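Local coordinates for short chain dehydrogenase (Mycobacterium smegmatis, PDB 3UCX), which probably acts as an oxidoreductase of the short-chain dehydrogenase/reductase family, although its natural substrate is not established, at residues Leu226-Leu229 with Asp233-Ala236; Pro190-Gly195 with Ser200-Gln205; Ala73-Leu78 with Ala124-Gln129. All coordinates share one frame; numbering follows the deposited sequence.

Contact 1: Leu226-Leu229 with Asp233-Ala236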
ATOM      1  N   LEU A 226       0.838  11.131 -18.157  1.00 14.60           N
ATOM      2  CA  LEU A 226       0.577  11.299 -19.586  1.00 14.96           C
ATOM      3  C   LEU A 226       0.081  12.698 -19.950  1.00 15.34           C
ATOM      4  O   LEU A 226      -0.009  13.055 -21.130  1.00 15.37           O
ATOM      5  CB  LEU A 226      -0.403  10.226 -20.046  1.00 14.69           C
ATOM      6  CG  LEU A 226       0.114   8.791 -19.909  1.00 14.64           C
ATOM      7  CD1 LEU A 226      -1.044   7.810 -20.078  1.00 14.47           C
ATOM      8  CD2 LEU A 226       1.220   8.448 -20.891  1.00 15.12           C
ATOM      9  N   LYS A 227      -0.241  13.481 -18.930  1.00 15.45           N
ATOM     10  CA  LYS A 227      -0.763  14.839 -19.075  1.00 16.02           C
ATOM     11  C   LYS A 227      -2.047  14.857 -19.880  1.00 16.45           C
ATOM     12  O   LYS A 227      -2.282  15.752 -20.698  1.00 15.56           O
ATOM     13  CB  LYS A 227       0.286  15.757 -19.694  1.00 17.16           C
ATOM     14  CG  LYS A 227       1.640  15.661 -19.023  1.00 17.47           C
ATOM     15  CD  LYS A 227       1.569  16.011 -17.553  1.00 17.49           C
ATOM     16  CE  LYS A 227       2.888  15.667 -16.896  1.00 17.67           C
ATOM     17  NZ  LYS A 227       2.846  15.844 -15.426  1.00 16.73           N
ATOM     18  N   ARG A 228      -2.876  13.840 -19.635  1.00 15.58           N
ATOM     19  CA  ARG A 228      -4.236  13.789 -20.176  1.00 16.11           C
ATOM     20  C   ARG A 228      -5.103  13.053 -19.172  1.00 16.24           C
ATOM     21  O   ARG A 228      -4.599  12.266 -18.371  1.00 15.24           O
ATOM     22  CB  ARG A 228      -4.301  13.074 -21.530  1.00 17.04           C
ATOM     23  CG  ARG A 228      -3.611  11.733 -21.637  1.00 16.69           C
ATOM     24  CD  ARG A 228      -3.683  11.182 -23.055  1.00 17.31           C
ATOM     25  NE  ARG A 228      -2.855   9.966 -23.270  1.00 17.67           N
ATOM     26  CZ  ARG A 228      -3.281   8.709 -23.083  1.00 17.79           C
ATOM     27  NH1 ARG A 228      -4.505   8.471 -22.646  1.00 17.56           N
ATOM     28  NH2 ARG A 228      -2.480   7.679 -23.335  1.00 17.59           N
ATOM     29  N   LEU A 229      -6.397  13.333 -19.202  1.00 16.32           N
ATOM     30  CA  LEU A 229      -7.347  12.613 -18.367  1.00 16.17           C
ATOM     31  C   LEU A 229      -7.780  11.361 -19.130  1.00 16.23           C
ATOM     32  O   LEU A 229      -7.904  11.390 -20.367  1.00 16.33           O
ATOM     33  CB  LEU A 229      -8.563  13.504 -18.089  1.00 16.21           C
ATOM     34  CG  LEU A 229      -8.330  14.779 -17.281  1.00 16.39           C
ATOM     35  CD1 LEU A 229      -9.658  15.497 -17.075  1.00 16.49           C
ATOM     36  CD2 LEU A 229      -7.684  14.464 -15.924  1.00 15.69           C
ATOM     37  N   ASP A 233     -14.255   5.909 -22.626  1.00 17.07           N
ATOM     38  CA  ASP A 233     -13.884   4.650 -23.264  1.00 17.49           C
ATOM     39  C   ASP A 233     -12.708   3.959 -22.560  1.00 16.25           C
ATOM     40  O   ASP A 233     -12.688   2.744 -22.456  1.00 14.92           O
ATOM     41  CB  ASP A 233     -13.588   4.812 -24.762  1.00 19.00           C
ATOM     42  CG  ASP A 233     -14.850   4.710 -25.625  1.00 21.35           C
ATOM     43  OD1 ASP A 233     -15.715   3.824 -25.407  1.00 20.97           O
ATOM     44  OD2 ASP A 233     -14.977   5.518 -26.553  1.00 25.49           O
ATOM     45  N   GLU A 234     -11.717   4.718 -22.108  1.00 15.61           N
ATOM     46  CA  GLU A 234     -10.536   4.093 -21.491  1.00 15.19           C
ATOM     47  C   GLU A 234     -10.892   3.445 -20.162  1.00 14.52           C
ATOM     48  O   GLU A 234     -10.360   2.387 -19.810  1.00 14.14           O
ATOM     49  CB  GLU A 234      -9.380   5.110 -21.329  1.00 15.24           C
ATOM     50  CG  GLU A 234      -8.662   5.380 -22.658  1.00 15.95           C
ATOM     51  CD  GLU A 234      -7.702   6.568 -22.640  1.00 16.44           C
ATOM     52  OE1 GLU A 234      -7.932   7.518 -21.874  1.00 16.89           O
ATOM     53  OE2 GLU A 234      -6.719   6.543 -23.399  1.00 16.15           O
ATOM     54  N   VAL A 235     -11.789   4.075 -19.416  1.00 14.19           N
ATOM     55  CA  VAL A 235     -12.208   3.505 -18.137  1.00 13.75           C
ATOM     56  C   VAL A 235     -13.096   2.287 -18.421  1.00 13.83           C
ATOM     57  O   VAL A 235     -12.942   1.212 -17.790  1.00 13.91           O
ATOM     58  CB  VAL A 235     -12.925   4.543 -17.257  1.00 13.77           C
ATOM     59  CG1 VAL A 235     -13.454   3.888 -15.956  1.00 13.28           C
ATOM     60  CG2 VAL A 235     -11.987   5.721 -16.981  1.00 13.16           C
ATOM     61  N   ALA A 236     -14.008   2.428 -19.385  1.00 13.41           N
ATOM     62  CA  ALA A 236     -14.825   1.308 -19.833  1.00 13.88           C
ATOM     63  C   ALA A 236     -14.000   0.093 -20.271  1.00 14.18           C
ATOM     64  O   ALA A 236     -14.350  -1.070 -19.958  1.00 14.19           O
ATOM     65  CB  ALA A 236     -15.767   1.752 -20.959  1.00 14.24           C
TER
HETATM   66  O   HOH W   1      -6.905   9.917 -22.338  1.00 17.13           O

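Contact 2: Pro190-Gly195 with Ser200-Gln205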
ATOM      1  N   PRO A 190     -11.082   4.975 -11.314  1.00 13.52           N
ATOM      2  CA  PRO A 190     -10.776   6.122 -12.169  1.00 14.44           C
ATOM      3  C   PRO A 190     -10.648   7.414 -11.373  1.00 14.83           C
ATOM      4  O   PRO A 190     -11.251   7.550 -10.282  1.00 14.61           O
ATOM      5  CB  PRO A 190     -12.000   6.191 -13.075  1.00 14.77           C
ATOM      6  CG  PRO A 190     -13.117   5.724 -12.193  1.00 15.07           C
ATOM      7  CD  PRO A 190     -12.523   4.671 -11.284  1.00 14.26           C
ATOM      8  N   GLY A 191      -9.884   8.361 -11.910  1.00 15.71           N
ATOM      9  CA  GLY A 191      -9.975   9.739 -11.451  1.00 16.09           C
ATOM     10  C   GLY A 191     -11.069  10.439 -12.244  1.00 17.20           C
ATOM     11  O   GLY A 191     -12.147   9.883 -12.452  1.00 15.64           O
ATOM     12  N   TYR A 192     -10.785  11.662 -12.701  1.00 17.81           N
ATOM     13  CA  TYR A 192     -11.675  12.357 -13.613  1.00 18.86           C
ATOM     14  C   TYR A 192     -11.813  11.539 -14.872  1.00 18.12           C
ATOM     15  O   TYR A 192     -10.854  10.900 -15.318  1.00 18.60           O
ATOM     16  CB  TYR A 192     -11.096  13.708 -14.005  1.00 21.25           C
ATOM     17  CG  TYR A 192     -11.257  14.776 -12.983  1.00 23.45           C
ATOM     18  CD1 TYR A 192     -12.515  15.294 -12.689  1.00 25.79           C
ATOM     19  CD2 TYR A 192     -10.161  15.308 -12.341  1.00 25.84           C
ATOM     20  CE1 TYR A 192     -12.671  16.312 -11.758  1.00 27.51           C
ATOM     21  CE2 TYR A 192     -10.302  16.313 -11.402  1.00 27.30           C
ATOM     22  CZ  TYR A 192     -11.555  16.814 -11.121  1.00 28.43           C
ATOM     23  OH  TYR A 192     -11.674  17.834 -10.199  1.00 30.98           O
ATOM     24  N   ILE A 193     -12.995  11.568 -15.461  1.00 17.32           N
ATOM     25  CA  ILE A 193     -13.248  10.812 -16.658  1.00 17.01           C
ATOM     26  C   ILE A 193     -13.754  11.751 -17.750  1.00 17.81           C
ATOM     27  O   ILE A 193     -14.845  12.287 -17.642  1.00 17.44           O
ATOM     28  CB  ILE A 193     -14.264   9.682 -16.443  1.00 16.29           C
ATOM     29  CG1 ILE A 193     -13.879   8.784 -15.254  1.00 15.96           C
ATOM     30  CG2 ILE A 193     -14.346   8.834 -17.705  1.00 17.26           C
ATOM     31  CD1 ILE A 193     -14.891   7.670 -14.975  1.00 15.87           C
ATOM     32  N   TRP A 194     -12.961  11.898 -18.806  1.00 18.44           N
ATOM     33  CA  TRP A 194     -13.259  12.867 -19.847  1.00 19.66           C
ATOM     34  C   TRP A 194     -14.297  12.372 -20.787  1.00 20.08           C
ATOM     35  O   TRP A 194     -14.227  11.255 -21.295  1.00 19.49           O
ATOM     36  CB  TRP A 194     -11.990  13.255 -20.607  1.00 20.42           C
ATOM     37  CG  TRP A 194     -12.199  14.356 -21.615  1.00 21.56           C
ATOM     38  CD1 TRP A 194     -12.064  14.280 -22.995  1.00 22.83           C
ATOM     39  CD2 TRP A 194     -12.561  15.750 -21.337  1.00 21.90           C
ATOM     40  NE1 TRP A 194     -12.336  15.497 -23.590  1.00 23.53           N
ATOM     41  CE2 TRP A 194     -12.619  16.429 -22.639  1.00 23.41           C
ATOM     42  CE3 TRP A 194     -12.831  16.476 -20.185  1.00 21.89           C
ATOM     43  CZ2 TRP A 194     -12.962  17.771 -22.754  1.00 23.97           C
ATOM     44  CZ3 TRP A 194     -13.161  17.835 -20.313  1.00 23.09           C
ATOM     45  CH2 TRP A 194     -13.221  18.463 -21.567  1.00 23.95           C
ATOM     46  N   GLY A 195     -15.259  13.253 -21.045  1.00 21.89           N
ATOM     47  CA  GLY A 195     -16.320  13.035 -21.996  1.00 22.68           C
ATOM     48  C   GLY A 195     -17.238  14.244 -21.969  1.00 23.88           C
ATOM     49  O   GLY A 195     -16.896  15.285 -21.389  1.00 23.32           O
ATOM     50  N   SER A 200     -18.916  19.653 -19.864  1.00 30.27           N
ATOM     51  CA  SER A 200     -19.935  20.657 -19.472  1.00 32.31           C
ATOM     52  C   SER A 200     -19.636  21.188 -18.094  1.00 32.27           C
ATOM     53  O   SER A 200     -19.860  22.360 -17.800  1.00 32.27           O
ATOM     54  CB  SER A 200     -21.355  20.083 -19.445  1.00 32.77           C
ATOM     55  OG  SER A 200     -21.657  19.431 -20.645  1.00 35.00           O
ATOM     56  N   TYR A 201     -19.159  20.299 -17.238  1.00 31.42           N
ATOM     57  CA  TYR A 201     -18.806  20.669 -15.895  1.00 31.97           C
ATOM     58  C   TYR A 201     -17.609  21.608 -15.885  1.00 31.33           C
ATOM     59  O   TYR A 201     -17.614  22.626 -15.179  1.00 31.89           O
ATOM     60  CB  TYR A 201     -18.501  19.426 -15.076  1.00 33.03           C
ATOM     61  CG  TYR A 201     -18.033  19.754 -13.702  1.00 35.55           C
ATOM     62  CD1 TYR A 201     -18.891  20.333 -12.779  1.00 37.83           C
ATOM     63  CD2 TYR A 201     -16.722  19.505 -13.321  1.00 37.36           C
ATOM     64  CE1 TYR A 201     -18.452  20.641 -11.502  1.00 38.95           C
ATOM     65  CE2 TYR A 201     -16.280  19.804 -12.054  1.00 38.82           C
ATOM     66  CZ  TYR A 201     -17.151  20.373 -11.153  1.00 39.52           C
ATOM     67  OH  TYR A 201     -16.688  20.673  -9.902  1.00 42.95           O
ATOM     68  N   PHE A 202     -16.581  21.285 -16.665  1.00 28.74           N
ATOM     69  CA  PHE A 202     -15.430  22.181 -16.764  1.00 28.10           C
ATOM     70  C   PHE A 202     -15.835  23.544 -17.373  1.00 30.48           C
ATOM     71  O   PHE A 202     -15.286  24.584 -16.994  1.00 31.34           O
ATOM     72  CB  PHE A 202     -14.289  21.539 -17.550  1.00 26.58           C
ATOM     73  CG  PHE A 202     -13.504  20.485 -16.772  1.00 25.16           C
ATOM     74  CD1 PHE A 202     -13.794  20.176 -15.444  1.00 24.77           C
ATOM     75  CD2 PHE A 202     -12.428  19.842 -17.371  1.00 24.18           C
ATOM     76  CE1 PHE A 202     -13.055  19.221 -14.749  1.00 23.78           C
ATOM     77  CE2 PHE A 202     -11.701  18.886 -16.696  1.00 24.19           C
ATOM     78  CZ  PHE A 202     -12.001  18.583 -15.376  1.00 23.47           C
ATOM     79  N   GLU A 203     -16.785  23.535 -18.298  1.00 31.29           N
ATOM     80  CA  GLU A 203     -17.295  24.790 -18.877  1.00 35.05           C
ATOM     81  C   GLU A 203     -17.971  25.665 -17.823  1.00 37.33           C
ATOM     82  O   GLU A 203     -17.730  26.875 -17.776  1.00 38.46           O
ATOM     83  CB  GLU A 203     -18.227  24.503 -20.047  1.00 34.32           C
ATOM     84  CG  GLU A 203     -17.464  24.029 -21.274  1.00 34.44           C
ATOM     85  CD  GLU A 203     -18.359  23.495 -22.365  1.00 35.11           C
ATOM     86  OE1 GLU A 203     -19.551  23.255 -22.093  1.00 35.96           O
ATOM     87  OE2 GLU A 203     -17.864  23.298 -23.495  1.00 36.60           O
ATOM     88  N   HIS A 204     -18.785  25.053 -16.968  1.00 39.93           N
ATOM     89  CA  HIS A 204     -19.385  25.750 -15.822  1.00 42.88           C
ATOM     90  C   HIS A 204     -18.342  26.328 -14.894  1.00 44.02           C
ATOM     91  O   HIS A 204     -18.422  27.503 -14.509  1.00 44.32           O
ATOM     92  CB  HIS A 204     -20.299  24.808 -15.045  1.00 44.07           C
ATOM     93  CG  HIS A 204     -20.878  25.426 -13.800  1.00 47.81           C
ATOM     94  ND1 HIS A 204     -21.935  26.265 -13.834  1.00 49.70           N
ATOM     95  CD2 HIS A 204     -20.494  25.324 -12.457  1.00 49.03           C
ATOM     96  CE1 HIS A 204     -22.225  26.672 -12.579  1.00 51.08           C
ATOM     97  NE2 HIS A 204     -21.338  26.100 -11.738  1.00 51.52           N
ATOM     98  N   GLN A 205     -17.353  25.512 -14.526  1.00 42.41           N
ATOM     99  CA  GLN A 205     -16.263  25.951 -13.652  1.00 43.10           C
ATOM    100  C   GLN A 205     -15.446  27.078 -14.302  1.00 43.44           C
ATOM    101  O   GLN A 205     -14.994  27.995 -13.612  1.00 43.19           O
ATOM    102  CB  GLN A 205     -15.326  24.788 -13.322  1.00 44.55           C
ATOM    103  CG  GLN A 205     -15.972  23.650 -12.550  1.00 46.61           C
ATOM    104  CD  GLN A 205     -16.336  24.051 -11.139  1.00 49.20           C
ATOM    105  OE1 GLN A 205     -17.517  24.233 -10.813  1.00 53.51           O
ATOM    106  NE2 GLN A 205     -15.324  24.202 -10.293  1.00 48.55           N
TER

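Contact 3: Ala73-Leu78 with Ala124-Gln129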
ATOM      1  N   ALA A  73     -36.846  -4.730  -1.446  1.00 27.97           N
ATOM      2  CA  ALA A  73     -37.896  -5.195  -2.366  1.00 27.13           C
ATOM      3  C   ALA A  73     -37.555  -4.838  -3.812  1.00 26.08           C
ATOM      4  O   ALA A  73     -37.720  -5.643  -4.713  1.00 26.91           O
ATOM      5  CB  ALA A  73     -39.255  -4.611  -1.991  1.00 28.35           C
ATOM      6  N   GLN A  74     -37.066  -3.631  -4.037  1.00 25.21           N
ATOM      7  CA  GLN A  74     -36.709  -3.217  -5.387  1.00 24.77           C
ATOM      8  C   GLN A  74     -35.518  -3.992  -5.971  1.00 23.05           C
ATOM      9  O   GLN A  74     -35.531  -4.313  -7.146  1.00 21.85           O
ATOM     10  CB  GLN A  74     -36.459  -1.719  -5.442  1.00 25.46           C
ATOM     11  CG  GLN A  74     -37.715  -0.924  -5.174  1.00 26.47           C
ATOM     12  CD  GLN A  74     -37.610   0.507  -5.597  1.00 27.87           C
ATOM     13  OE1 GLN A  74     -36.987   0.829  -6.608  1.00 26.57           O
ATOM     14  NE2 GLN A  74     -38.224   1.394  -4.810  1.00 30.37           N
ATOM     15  N   VAL A  75     -34.507  -4.309  -5.159  1.00 21.71           N
ATOM     16  CA  VAL A  75     -33.431  -5.173  -5.659  1.00 21.40           C
ATOM     17  C   VAL A  75     -33.955  -6.580  -5.923  1.00 21.82           C
ATOM     18  O   VAL A  75     -33.556  -7.208  -6.901  1.00 22.12           O
ATOM     19  CB  VAL A  75     -32.180  -5.193  -4.727  1.00 21.06           C
ATOM     20  CG1 VAL A  75     -31.193  -6.260  -5.170  1.00 20.34           C
ATOM     21  CG2 VAL A  75     -31.508  -3.831  -4.735  1.00 20.50           C
ATOM     22  N   ALA A  76     -34.873  -7.077  -5.081  1.00 22.33           N
ATOM     23  CA  ALA A  76     -35.456  -8.393  -5.313  1.00 22.97           C
ATOM     24  C   ALA A  76     -36.209  -8.416  -6.627  1.00 23.08           C
ATOM     25  O   ALA A  76     -36.123  -9.386  -7.389  1.00 23.12           O
ATOM     26  CB  ALA A  76     -36.369  -8.815  -4.155  1.00 23.56           C
ATOM     27  N   HIS A  77     -36.942  -7.342  -6.901  1.00 23.64           N
ATOM     28  CA  HIS A  77     -37.654  -7.205  -8.170  1.00 24.36           C
ATOM     29  C   HIS A  77     -36.703  -7.181  -9.353  1.00 23.07           C
ATOM     30  O   HIS A  77     -36.939  -7.869 -10.343  1.00 23.25           O
ATOM     31  CB  HIS A  77     -38.552  -5.959  -8.150  1.00 26.02           C
ATOM     32  CG  HIS A  77     -39.260  -5.682  -9.458  1.00 26.80           C
ATOM     33  ND1 HIS A  77     -40.269  -6.454  -9.917  1.00 28.60           N
ATOM     34  CD2 HIS A  77     -39.089  -4.660 -10.397  1.00 27.94           C
ATOM     35  CE1 HIS A  77     -40.711  -5.968 -11.091  1.00 27.87           C
ATOM     36  NE2 HIS A  77     -39.992  -4.870 -11.387  1.00 28.54           N
ATOM     37  N   LEU A  78     -35.628  -6.401  -9.273  1.00 21.85           N
ATOM     38  CA  LEU A  78     -34.596  -6.406 -10.341  1.00 20.80           C
ATOM     39  C   LEU A  78     -34.047  -7.809 -10.637  1.00 20.25           C
ATOM     40  O   LEU A  78     -33.921  -8.200 -11.786  1.00 21.65           O
ATOM     41  CB  LEU A  78     -33.437  -5.477  -9.967  1.00 20.06           C
ATOM     42  CG  LEU A  78     -32.197  -5.463 -10.859  1.00 19.51           C
ATOM     43  CD1 LEU A  78     -32.536  -4.906 -12.241  1.00 19.17           C
ATOM     44  CD2 LEU A  78     -31.075  -4.656 -10.190  1.00 18.57           C
ATOM     45  N   ALA A 124     -24.421  -1.493  -3.328  1.00 15.09           N
ATOM     46  CA  ALA A 124     -23.587  -2.413  -4.083  1.00 15.04           C
ATOM     47  C   ALA A 124     -23.640  -3.808  -3.463  1.00 14.80           C
ATOM     48  O   ALA A 124     -23.755  -4.807  -4.195  1.00 14.12           O
ATOM     49  CB  ALA A 124     -22.125  -1.911  -4.160  1.00 13.93           C
ATOM     50  N   LEU A 125     -23.598  -3.888  -2.130  1.00 14.69           N
ATOM     51  CA  LEU A 125     -23.644  -5.211  -1.454  1.00 14.99           C
ATOM     52  C   LEU A 125     -24.988  -5.895  -1.744  1.00 15.98           C
ATOM     53  O   LEU A 125     -25.043  -7.084  -2.083  1.00 15.33           O
ATOM     54  CB  LEU A 125     -23.476  -5.071   0.048  1.00 15.14           C
ATOM     55  CG  LEU A 125     -23.397  -6.367   0.874  1.00 15.19           C
ATOM     56  CD1 LEU A 125     -22.345  -7.321   0.315  1.00 13.89           C
ATOM     57  CD2 LEU A 125     -23.150  -6.054   2.350  1.00 15.05           C
ATOM     58  N   ARG A 126     -26.073  -5.140  -1.608  1.00 16.74           N
ATOM     59  CA  ARG A 126     -27.415  -5.669  -1.882  1.00 18.88           C
ATOM     60  C   ARG A 126     -27.510  -6.257  -3.287  1.00 18.33           C
ATOM     61  O   ARG A 126     -28.032  -7.363  -3.471  1.00 17.94           O
ATOM     62  CB  ARG A 126     -28.463  -4.568  -1.687  1.00 22.14           C
ATOM     63  CG  ARG A 126     -29.768  -5.048  -1.118  1.00 27.09           C
ATOM     64  CD  ARG A 126     -30.786  -3.913  -0.923  1.00 29.25           C
ATOM     65  NE  ARG A 126     -30.903  -3.520   0.484  1.00 31.82           N
ATOM     66  CZ  ARG A 126     -30.334  -2.460   1.041  1.00 32.15           C
ATOM     67  NH1 ARG A 126     -29.595  -1.631   0.330  1.00 33.31           N
ATOM     68  NH2 ARG A 126     -30.527  -2.212   2.333  1.00 35.46           N
ATOM     69  N   LEU A 127     -26.985  -5.540  -4.270  1.00 18.18           N
ATOM     70  CA  LEU A 127     -26.926  -6.034  -5.654  1.00 18.83           C
ATOM     71  C   LEU A 127     -26.142  -7.311  -5.806  1.00 16.57           C
ATOM     72  O   LEU A 127     -26.590  -8.247  -6.458  1.00 16.10           O
ATOM     73  CB  LEU A 127     -26.278  -5.009  -6.592  1.00 20.99           C
ATOM     74  CG  LEU A 127     -27.197  -4.214  -7.482  1.00 24.57           C
ATOM     75  CD1 LEU A 127     -28.067  -5.140  -8.340  1.00 24.43           C
ATOM     76  CD2 LEU A 127     -28.022  -3.390  -6.517  1.00 24.66           C
ATOM     77  N   ILE A 128     -24.936  -7.315  -5.250  1.00 14.95           N
ATOM     78  CA  ILE A 128     -24.045  -8.456  -5.338  1.00 14.38           C
ATOM     79  C   ILE A 128     -24.704  -9.664  -4.691  1.00 13.99           C
ATOM     80  O   ILE A 128     -24.668 -10.751  -5.260  1.00 14.26           O
ATOM     81  CB  ILE A 128     -22.662  -8.174  -4.726  1.00 14.16           C
ATOM     82  CG1 ILE A 128     -21.898  -7.128  -5.594  1.00 13.98           C
ATOM     83  CG2 ILE A 128     -21.868  -9.466  -4.574  1.00 13.73           C
ATOM     84  CD1 ILE A 128     -20.759  -6.407  -4.899  1.00 13.86           C
ATOM     85  N   GLN A 129     -25.304  -9.475  -3.519  1.00 13.67           N
ATOM     86  CA  GLN A 129     -25.957 -10.569  -2.813  1.00 13.74           C
ATOM     87  C   GLN A 129     -27.168 -11.090  -3.579  1.00 13.86           C
ATOM     88  O   GLN A 129     -27.352 -12.318  -3.710  1.00 13.42           O
ATOM     89  CB  GLN A 129     -26.330 -10.141  -1.391  1.00 14.38           C
ATOM     90  CG  GLN A 129     -25.080  -9.919  -0.545  1.00 14.41           C
ATOM     91  CD  GLN A 129     -25.329  -9.586   0.916  1.00 15.69           C
ATOM     92  OE1 GLN A 129     -26.381  -9.029   1.279  1.00 16.88           O
ATOM     93  NE2 GLN A 129     -24.349  -9.915   1.769  1.00 15.81           N
TER

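Contact 1: Leu226-Leu229 with Asp233-Ala236
At the edge of the Arg-228 guanidinium, in its plane, lie Glu-234 OE1 and the oxygen of a bound water. One face of the group has Leu-226 CD1 above it, 3.6 Å from the plane and displaced toward the rim. OE2 of Glu-234 comes in obliquely and makes the salt bridge, at 3.0 Å from Arg-228 NH1. The hydrogen bond within it is weak, the N-H...O angle being only 127°, and the two flat groups are turned 33° apart. A water bridges the same groups: it accepts from Arg-228 NH1 at 2.8 Å and donates both to Glu-234 OE1 and to the carbonyl of Leu-229, so side chain, backbone and carboxylate meet at one point. Arg-228 gets there from the crowded position, CG between backbone N and carbonyl carbon (chi1 49°), and then runs extended to NE, crossing the Glu-234 chain at about a right angle. Ser-248 of the second subunit joins both groups, with its OG bonded to Glu-234 OE2 and its carbonyl to Arg-228 NH2, so the pair is part of a subunit interface. Within its own chain, the contact ties the loop that follows helix 213-221 to the first turn of helix 232-243, whose other side rests on helix 23-33, while Leu-229 packs against helices 196-208 and 213-221.

Contact 2: Pro190-Gly195 with Ser200-Gln205
Phe-202 reaches from helix 196-208 into the angle between Tyr-192 and Trp-194 of the preceding loop. Its CB points toward that loop, and chi1 of -76° sets CG beside the backbone N, opposite the carbonyl carbon, which sends the ring out between the two aromatic partners. Along one side of the ring, CD2 makes the tightest approach, 3.6 Å from CZ3 of Trp-194. Phe-202 CE2, next along that side, is 4.0 Å from the same Trp-194 CZ3. This encounter is neither a stack nor edge-to-face: the planes of Phe-202 and of the six-membered indole ring are 37° apart. The three rings form an aromatic cluster between helix 196-208 and the loop leaving strand 184-190; Pro-190, the last residue of the strand, and Gly-191 make the Pro-Gly pair familiar from classical short-chain dehydrogenases. In such enzymes the loop and helix beyond that pair usually border the substrate pocket, and the same is probable here. On the other side of the Phe-202 ring, CE1 comes within 4.2 Å of Tyr-192 CE1. At the tip, CZ of Phe-202 stands over one face of the tyrosine, displaced toward its rim. That makes the pair T-shaped, with the edge of Phe-202 directed at the face of Tyr-192, centroids 5.6 Å apart and planes at 71°. Trp-194 has company of its own, an edge-to-face partner in Tyr-217 and, at NE1, a hydrogen bond to a pentaethylene glycol that probably came from the crystallisation liquor.

Contact 3: Ala73-Leu78 with Ala124-Gln129
Val-75 drives its two methyls into the surface of helix 110-130, each with a different target. CG1, opposite the backbone N at chi1 171°, lies 3.8 Å from the carbonyl oxygen of Arg-126, so it rests on the helix backbone itself. CG2 meets side chains instead: it is 3.9 Å from Arg-126 CD, and Leu-127 CD2 approaches it equally closely. Valine thus lies obliquely across the aliphatic part of the arginine and across the leucine that follows. One turn further along helix 72-85, Leu-78 and Leu-127 cross at about a right angle and touch through single methyls, Leu-78 CD2 to Leu-127 CD1, at 3.6 Å. The arginine lends only its methylenes to this apolar patch. A bend at chi3 (-104°) carries its charged end away from Val-75, toward the start of helix 72-85, where Asp-72 forms a salt bridge with NE and the carbonyl of Ile-69 takes a bond from NH1, so the buried guanidinium is supplied with polar partners. Phe-110 of the third subunit adds a cation-pi contact, which brings the same arginine to a subunit interface. The short helix segments are 9.9 Å apart at closest and cross at -37°. Such side-by-side packing of helices running in broadly the same direction against one face of a parallel sheet is characteristic of the Rossmann fold, in which the helices belong to successive beta-alpha-beta crossovers.

How the contacts relate
Contacts 1 and 2 are neighbours, their centres 12 Å apart, and Leu-229 of the first packs on Tyr-192 and Phe-202 of the second, while Val-235 meets Pro-190 and Ile-193. Contact 3 lies across the centre of the chain, its centre about 31 Å from that of contact 1 and about 30 Å from that of contact 2. It is the buried one, methyl groups and the aliphatic part of a buried arginine packed between two Rossmann helices, the charge being met outside the contact; the other two are partly buried and each joins a loop to the helix that follows. Chemistry follows place: charge and water at 226-229/233-236, aromatic rings at 190-195/200-205. Contacts 1 and 3 meet different neighbouring subunits, contact 2 none.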